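Local coordinates for protein N-acetylglucosaminidase (Paenibacillus barengoltzii, PDB 6INX) that hydrolyses N-acetylglucosaminyl linkages as a glycoside hydrolase of family 18, probably acting on chitin-type or N-glycan sugar chains, at residues Q174-R188 with V225-R239. Numbering follows the deposited sequence.
Sequences QRYLDFVQLMTYDMR and VPKEKIVIGAAFYSR
Two neighbouring parallel strands of the TIM barrel, 179-183 and 230-235, are joined by backbone hydrogen bonds from Val-180 N to Lys-229 O (2.8 Å), Val-231 N to Val-180 O and Leu-182 N to Val-231 O. Phe-179 CD2 meets Val-231 CG2 at 3.6 Å; on the other face Leu-182 CD1 packs on Ile-230 CG2, and Leu-182 also touches Ser-216 and Phe-220 of helix 213-222. Before the strands, Lys-229 runs fully extended beyond CG (chi4 -180°), which carries NZ to Gln-174 O (2.7 Å), met from above the carbonyl plane, and to Leu-177 O (2.8 Å), met almost head-on. Shortening Lys-229 to an alanine would probably leave the Leu-177 carbonyl without this donor and Gln-174 O with one bond fewer, so that the 174-177 turn is held less firmly. Just past strand 179-183, Thr-184 OG1 accepts a hydrogen bond from Gly-233 N (2.8 Å). Farther on, Asp-186 OD1 is gripped from opposite faces of its carboxylate by Tyr-237 OH (2.6 Å) and Arg-239 NE (2.9 Å), the latter a salt bridge with carboxylate and guanidinium planes 84° apart. Arg-239 NH1 also binds Gly-259 O. Asp-186 thus joins strand 237-241 of the inserted antiparallel sheet to the C-terminal strand ends of a family 18 (beta/alpha)8 barrel.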
loop_
_atom_site.group_PDB
_atom_site.type_symbol
_atom_site.label_atom_id
_atom_site.label_comp_id
_atom_site.label_asym_id
_atom_site.label_seq_id
_atom_site.Cartn_x
_atom_site.Cartn_y
_atom_site.Cartn_z
ATOM N N GLN A 174 11.583 21.047 3.750
ATOM C CA GLN A 174 10.585 22.114 3.691
ATOM C C GLN A 174 11.198 23.491 3.906
ATOM O O GLN A 174 10.663 24.489 3.408
ATOM C CB GLN A 174 9.453 21.860 4.693
ATOM C CG GLN A 174 9.901 21.837 6.149
ATOM C CD GLN A 174 9.961 23.220 6.782
ATOM O OE1 GLN A 174 9.366 24.173 6.283
ATOM N NE2 GLN A 174 10.696 23.333 7.884
ATOM N N ARG A 175 12.318 23.561 4.634
ATOM C CA ARG A 175 12.917 24.849 4.972
ATOM C C ARG A 175 13.340 25.627 3.730
ATOM O O ARG A 175 13.370 26.863 3.751
ATOM C CB ARG A 175 14.098 24.610 5.918
ATOM C CG ARG A 175 15.367 25.363 5.605
ATOM C CD ARG A 175 16.498 24.892 6.520
ATOM N NE ARG A 175 17.773 25.526 6.188
ATOM C CZ ARG A 175 18.208 26.659 6.734
ATOM N NH1 ARG A 175 17.472 27.288 7.642
ATOM N NH2 ARG A 175 19.381 27.163 6.372
ATOM N N TYR A 176 13.637 24.933 2.632
ATOM C CA TYR A 176 14.138 25.575 1.423
ATOM C C TYR A 176 13.049 25.881 0.408
ATOM O O TYR A 176 13.346 26.459 -0.642
ATOM C CB TYR A 176 15.214 24.696 0.779
ATOM C CG TYR A 176 16.278 24.359 1.778
ATOM C CD1 TYR A 176 17.114 25.347 2.270
ATOM C CD2 TYR A 176 16.409 23.071 2.278
ATOM C CE1 TYR A 176 18.078 25.054 3.210
ATOM C CE2 TYR A 176 17.375 22.770 3.221
ATOM C CZ TYR A 176 18.201 23.770 3.683
ATOM O OH TYR A 176 19.158 23.479 4.627
ATOM N N LEU A 177 11.795 25.559 0.713
ATOM C CA LEU A 177 10.717 25.612 -0.264
ATOM C C LEU A 177 9.663 26.642 0.117
ATOM O O LEU A 177 9.339 26.812 1.299
ATOM C CB LEU A 177 10.028 24.258 -0.354
ATOM C CG LEU A 177 10.961 23.094 -0.668
ATOM C CD1 LEU A 177 10.139 21.824 -0.723
ATOM C CD2 LEU A 177 11.716 23.352 -1.973
ATOM N N ASP A 178 9.116 27.314 -0.896
ATOM C CA ASP A 178 7.973 28.190 -0.659
ATOM C C ASP A 178 6.744 27.386 -0.274
ATOM O O ASP A 178 5.969 27.801 0.595
ATOM C CB ASP A 178 7.683 29.030 -1.901
ATOM C CG ASP A 178 8.788 30.011 -2.205
ATOM O OD1 ASP A 178 8.715 31.158 -1.718
ATOM O OD2 ASP A 178 9.739 29.641 -2.907
ATOM N N PHE A 179 6.532 26.252 -0.936
ATOM C CA PHE A 179 5.508 25.307 -0.515
ATOM C C PHE A 179 5.827 23.937 -1.093
ATOM O O PHE A 179 6.715 23.785 -1.942
ATOM C CB PHE A 179 4.079 25.765 -0.852
ATOM C CG PHE A 179 3.858 26.154 -2.291
ATOM C CD1 PHE A 179 3.800 27.491 -2.651
ATOM C CD2 PHE A 179 3.649 25.198 -3.272
ATOM C CE1 PHE A 179 3.563 27.863 -3.965
ATOM C CE2 PHE A 179 3.413 25.566 -4.592
ATOM C CZ PHE A 179 3.370 26.899 -4.935
ATOM N N VAL A 180 5.113 22.937 -0.571
ATOM C CA VAL A 180 5.209 21.542 -0.983
ATOM C C VAL A 180 3.874 21.168 -1.607
ATOM O O VAL A 180 2.835 21.240 -0.943
ATOM C CB VAL A 180 5.494 20.632 0.223
ATOM C CG1 VAL A 180 5.536 19.153 -0.204
ATOM C CG2 VAL A 180 6.774 21.051 0.924
ATOM N N GLN A 181 3.890 20.746 -2.869
ATOM C CA GLN A 181 2.670 20.298 -3.536
ATOM C C GLN A 181 2.551 18.792 -3.366
ATOM O O GLN A 181 3.373 18.038 -3.893
ATOM C CB GLN A 181 2.717 20.664 -5.011
ATOM C CG GLN A 181 2.884 22.143 -5.244
ATOM C CD GLN A 181 3.126 22.445 -6.688
ATOM O OE1 GLN A 181 4.189 22.124 -7.226
ATOM N NE2 GLN A 181 2.141 23.047 -7.341
ATOM N N LEU A 182 1.534 18.349 -2.640
ATOM C CA LEU A 182 1.303 16.924 -2.466
ATOM C C LEU A 182 0.510 16.412 -3.657
ATOM O O LEU A 182 -0.613 16.865 -3.917
ATOM C CB LEU A 182 0.558 16.630 -1.163
ATOM C CG LEU A 182 1.165 17.174 0.120
ATOM C CD1 LEU A 182 0.321 16.711 1.306
ATOM C CD2 LEU A 182 2.608 16.720 0.230
ATOM N N MET A 183 1.090 15.461 -4.379
ATOM C CA MET A 183 0.424 14.895 -5.549
ATOM C C MET A 183 -0.608 13.876 -5.063
ATOM O O MET A 183 -0.423 12.658 -5.148
ATOM C CB MET A 183 1.445 14.276 -6.492
ATOM C CG MET A 183 2.238 15.334 -7.272
ATOM S SD MET A 183 3.384 14.623 -8.465
ATOM C CE MET A 183 4.530 13.884 -7.318
ATOM N N THR A 184 -1.712 14.410 -4.525
ATOM C CA THR A 184 -2.812 13.578 -4.022
ATOM C C THR A 184 -3.730 13.147 -5.174
ATOM O O THR A 184 -4.942 13.378 -5.194
ATOM C CB THR A 184 -3.557 14.258 -2.874
ATOM O OG1 THR A 184 -4.042 15.543 -3.289
ATOM C CG2 THR A 184 -2.650 14.426 -1.662
ATOM N N TYR A 185 -3.098 12.501 -6.151
ATOM C CA TYR A 185 -3.747 11.892 -7.299
ATOM C C TYR A 185 -2.844 10.754 -7.750
ATOM O O TYR A 185 -1.690 10.651 -7.321
ATOM C CB TYR A 185 -4.065 12.900 -8.422
ATOM C CG TYR A 185 -2.987 13.894 -8.792
ATOM C CD1 TYR A 185 -1.845 13.498 -9.465
ATOM C CD2 TYR A 185 -3.126 15.244 -8.480
ATOM C CE1 TYR A 185 -0.866 14.416 -9.821
ATOM C CE2 TYR A 185 -2.152 16.175 -8.846
ATOM C CZ TYR A 185 -1.026 15.746 -9.503
ATOM O OH TYR A 185 -0.045 16.644 -9.871
ATOM N N ASP A 186 -3.375 9.887 -8.615
ATOM C CA ASP A 186 -2.721 8.602 -8.924
ATOM C C ASP A 186 -2.392 7.829 -7.647
ATOM O O ASP A 186 -1.447 7.036 -7.618
ATOM C CB ASP A 186 -1.440 8.750 -9.761
ATOM C CG ASP A 186 -1.653 9.489 -11.051
ATOM O OD1 ASP A 186 -2.757 9.413 -11.619
ATOM O OD2 ASP A 186 -0.684 10.150 -11.500
ATOM N N MET A 187 -3.152 8.067 -6.570
ATOM C CA MET A 187 -2.829 7.420 -5.299
ATOM C C MET A 187 -3.125 5.934 -5.341
ATOM O O MET A 187 -2.534 5.165 -4.566
ATOM C CB MET A 187 -3.575 8.079 -4.138
ATOM C CG MET A 187 -3.026 9.478 -3.810
ATOM S SD MET A 187 -3.727 10.259 -2.347
ATOM C CE MET A 187 -5.384 10.627 -2.946
ATOM N N ARG A 188 -4.041 5.543 -6.219
ATOM C CA ARG A 188 -4.279 4.176 -6.644
ATOM C C ARG A 188 -4.276 4.225 -8.160
ATOM O O ARG A 188 -4.976 5.050 -8.752
ATOM C CB ARG A 188 -5.641 3.698 -6.150
ATOM C CG ARG A 188 -5.720 3.686 -4.633
ATOM C CD ARG A 188 -7.159 3.551 -4.125
ATOM N NE ARG A 188 -7.148 3.554 -2.667
ATOM C CZ ARG A 188 -6.956 4.628 -1.901
ATOM N NH1 ARG A 188 -6.761 5.825 -2.446
ATOM N NH2 ARG A 188 -6.920 4.504 -0.578
ATOM N N VAL A 225 6.327 19.201 7.935
ATOM C CA VAL A 225 5.991 20.234 6.958
ATOM C C VAL A 225 4.929 21.135 7.578
ATOM O O VAL A 225 3.869 20.630 7.978
ATOM C CB VAL A 225 5.495 19.642 5.637
ATOM C CG1 VAL A 225 5.183 20.769 4.660
ATOM C CG2 VAL A 225 6.523 18.675 5.061
ATOM N N PRO A 226 5.158 22.438 7.672
ATOM C CA PRO A 226 4.128 23.330 8.217
ATOM C C PRO A 226 2.880 23.311 7.350
ATOM O O PRO A 226 2.957 23.255 6.122
ATOM C CB PRO A 226 4.800 24.708 8.183
ATOM C CG PRO A 226 6.274 24.435 8.102
ATOM C CD PRO A 226 6.406 23.146 7.339
ATOM N N LYS A 227 1.713 23.372 8.001
ATOM C CA LYS A 227 0.457 23.355 7.256
ATOM C C LYS A 227 0.399 24.479 6.230
ATOM O O LYS A 227 -0.123 24.296 5.123
ATOM C CB LYS A 227 -0.715 23.489 8.224
ATOM C CG LYS A 227 -0.970 22.242 9.012
ATOM C CD LYS A 227 -2.392 22.241 9.503
ATOM C CE LYS A 227 -2.971 20.868 9.378
ATOM N NZ LYS A 227 -2.135 19.851 10.072
ATOM N N GLU A 228 0.912 25.659 6.583
ATOM C CA GLU A 228 0.849 26.800 5.679
ATOM C C GLU A 228 1.685 26.606 4.422
ATOM O O GLU A 228 1.606 27.440 3.511
ATOM C CB GLU A 228 1.259 28.086 6.405
ATOM C CG GLU A 228 2.719 28.134 6.811
ATOM C CD GLU A 228 2.944 27.672 8.243
ATOM O OE1 GLU A 228 3.942 28.117 8.850
ATOM O OE2 GLU A 228 2.131 26.869 8.762
ATOM N N LYS A 229 2.472 25.532 4.346
ATOM C CA LYS A 229 3.228 25.207 3.143
ATOM C C LYS A 229 2.648 24.048 2.344
ATOM O O LYS A 229 3.246 23.659 1.338
ATOM C CB LYS A 229 4.697 24.902 3.480
ATOM C CG LYS A 229 5.525 26.123 3.835
ATOM C CD LYS A 229 7.004 25.783 3.887
ATOM C CE LYS A 229 7.836 27.038 4.085
ATOM N NZ LYS A 229 9.292 26.742 4.132
ATOM N N ILE A 230 1.521 23.472 2.752
ATOM C CA ILE A 230 0.990 22.286 2.091
ATOM C C ILE A 230 -0.059 22.691 1.071
ATOM O O ILE A 230 -1.083 23.284 1.422
ATOM C CB ILE A 230 0.423 21.284 3.104
ATOM C CG1 ILE A 230 1.566 20.743 3.966
ATOM C CG2 ILE A 230 -0.293 20.158 2.374
ATOM C CD1 ILE A 230 1.145 19.733 5.011
ATOM N N VAL A 231 0.183 22.324 -0.184
ATOM C CA VAL A 231 -0.756 22.498 -1.284
ATOM C C VAL A 231 -1.214 21.100 -1.691
ATOM O O VAL A 231 -0.380 20.241 -1.997
ATOM C CB VAL A 231 -0.076 23.232 -2.451
ATOM C CG1 VAL A 231 -0.942 23.207 -3.716
ATOM C CG2 VAL A 231 0.277 24.668 -2.040
ATOM N N ILE A 232 -2.528 20.847 -1.662
ATOM C CA ILE A 232 -3.029 19.514 -2.019
ATOM C C ILE A 232 -3.343 19.428 -3.505
ATOM O O ILE A 232 -3.314 20.436 -4.213
ATOM C CB ILE A 232 -4.232 19.080 -1.160
ATOM C CG1 ILE A 232 -5.431 20.002 -1.412
ATOM C CG2 ILE A 232 -3.843 19.053 0.309
ATOM C CD1 ILE A 232 -6.765 19.453 -0.883
ATOM N N GLY A 233 -3.635 18.229 -3.995
ATOM C CA GLY A 233 -3.779 17.980 -5.422
ATOM C C GLY A 233 -5.180 17.583 -5.843
ATOM O O GLY A 233 -5.851 16.797 -5.157
ATOM N N ALA A 234 -5.594 18.104 -7.000
ATOM C CA ALA A 234 -6.813 17.731 -7.700
ATOM C C ALA A 234 -6.451 17.256 -9.096
ATOM O O ALA A 234 -5.506 17.754 -9.717
ATOM C CB ALA A 234 -7.781 18.918 -7.833
ATOM N N ALA A 235 -7.215 16.298 -9.595
ATOM C CA ALA A 235 -6.933 15.671 -10.874
ATOM C C ALA A 235 -8.058 15.994 -11.841
ATOM O O ALA A 235 -9.230 15.766 -11.529
ATOM C CB ALA A 235 -6.810 14.157 -10.716
ATOM N N PHE A 236 -7.698 16.501 -13.018
ATOM C CA PHE A 236 -8.655 16.738 -14.096
ATOM C C PHE A 236 -8.787 15.537 -15.033
ATOM O O PHE A 236 -9.134 15.699 -16.212
ATOM C CB PHE A 236 -8.267 17.996 -14.886
ATOM C CG PHE A 236 -8.451 19.301 -14.144
ATOM C CD1 PHE A 236 -8.771 19.357 -12.798
ATOM C CD2 PHE A 236 -8.271 20.499 -14.828
ATOM C CE1 PHE A 236 -8.931 20.585 -12.152
ATOM C CE2 PHE A 236 -8.432 21.720 -14.187
ATOM C CZ PHE A 236 -8.750 21.764 -12.862
ATOM N N TYR A 237 -8.538 14.326 -14.532
ATOM C CA TYR A 237 -8.546 13.117 -15.353
ATOM C C TYR A 237 -8.814 11.940 -14.424
ATOM O O TYR A 237 -8.758 12.068 -13.195
ATOM C CB TYR A 237 -7.197 12.920 -16.073
ATOM C CG TYR A 237 -6.119 12.641 -15.060
ATOM C CD1 TYR A 237 -5.506 13.681 -14.384
ATOM C CD2 TYR A 237 -5.778 11.332 -14.709
ATOM C CE1 TYR A 237 -4.561 13.448 -13.401
ATOM C CE2 TYR A 237 -4.828 11.088 -13.737
ATOM C CZ TYR A 237 -4.232 12.150 -13.087
ATOM O OH TYR A 237 -3.310 11.913 -12.108
ATOM N N SER A 238 -9.053 10.780 -15.025
ATOM C CA SER A 238 -9.451 9.590 -14.289
ATOM C C SER A 238 -8.376 8.509 -14.291
ATOM O O SER A 238 -7.462 8.493 -15.112
ATOM C CB SER A 238 -10.745 9.012 -14.871
ATOM O OG SER A 238 -10.558 8.493 -16.180
ATOM N N ARG A 239 -8.529 7.575 -13.351
ATOM C CA ARG A 239 -7.857 6.284 -13.387
ATOM C C ARG A 239 -8.926 5.220 -13.584
ATOM O O ARG A 239 -10.061 5.379 -13.129
ATOM C CB ARG A 239 -7.104 6.023 -12.070
ATOM C CG ARG A 239 -5.754 6.750 -11.958
ATOM C CD ARG A 239 -4.682 6.037 -12.758
ATOM N NE ARG A 239 -3.463 6.832 -12.855
ATOM C CZ ARG A 239 -2.331 6.392 -13.389
ATOM N NH1 ARG A 239 -2.241 5.153 -13.861
ATOM N NH2 ARG A 239 -1.282 7.199 -13.447
#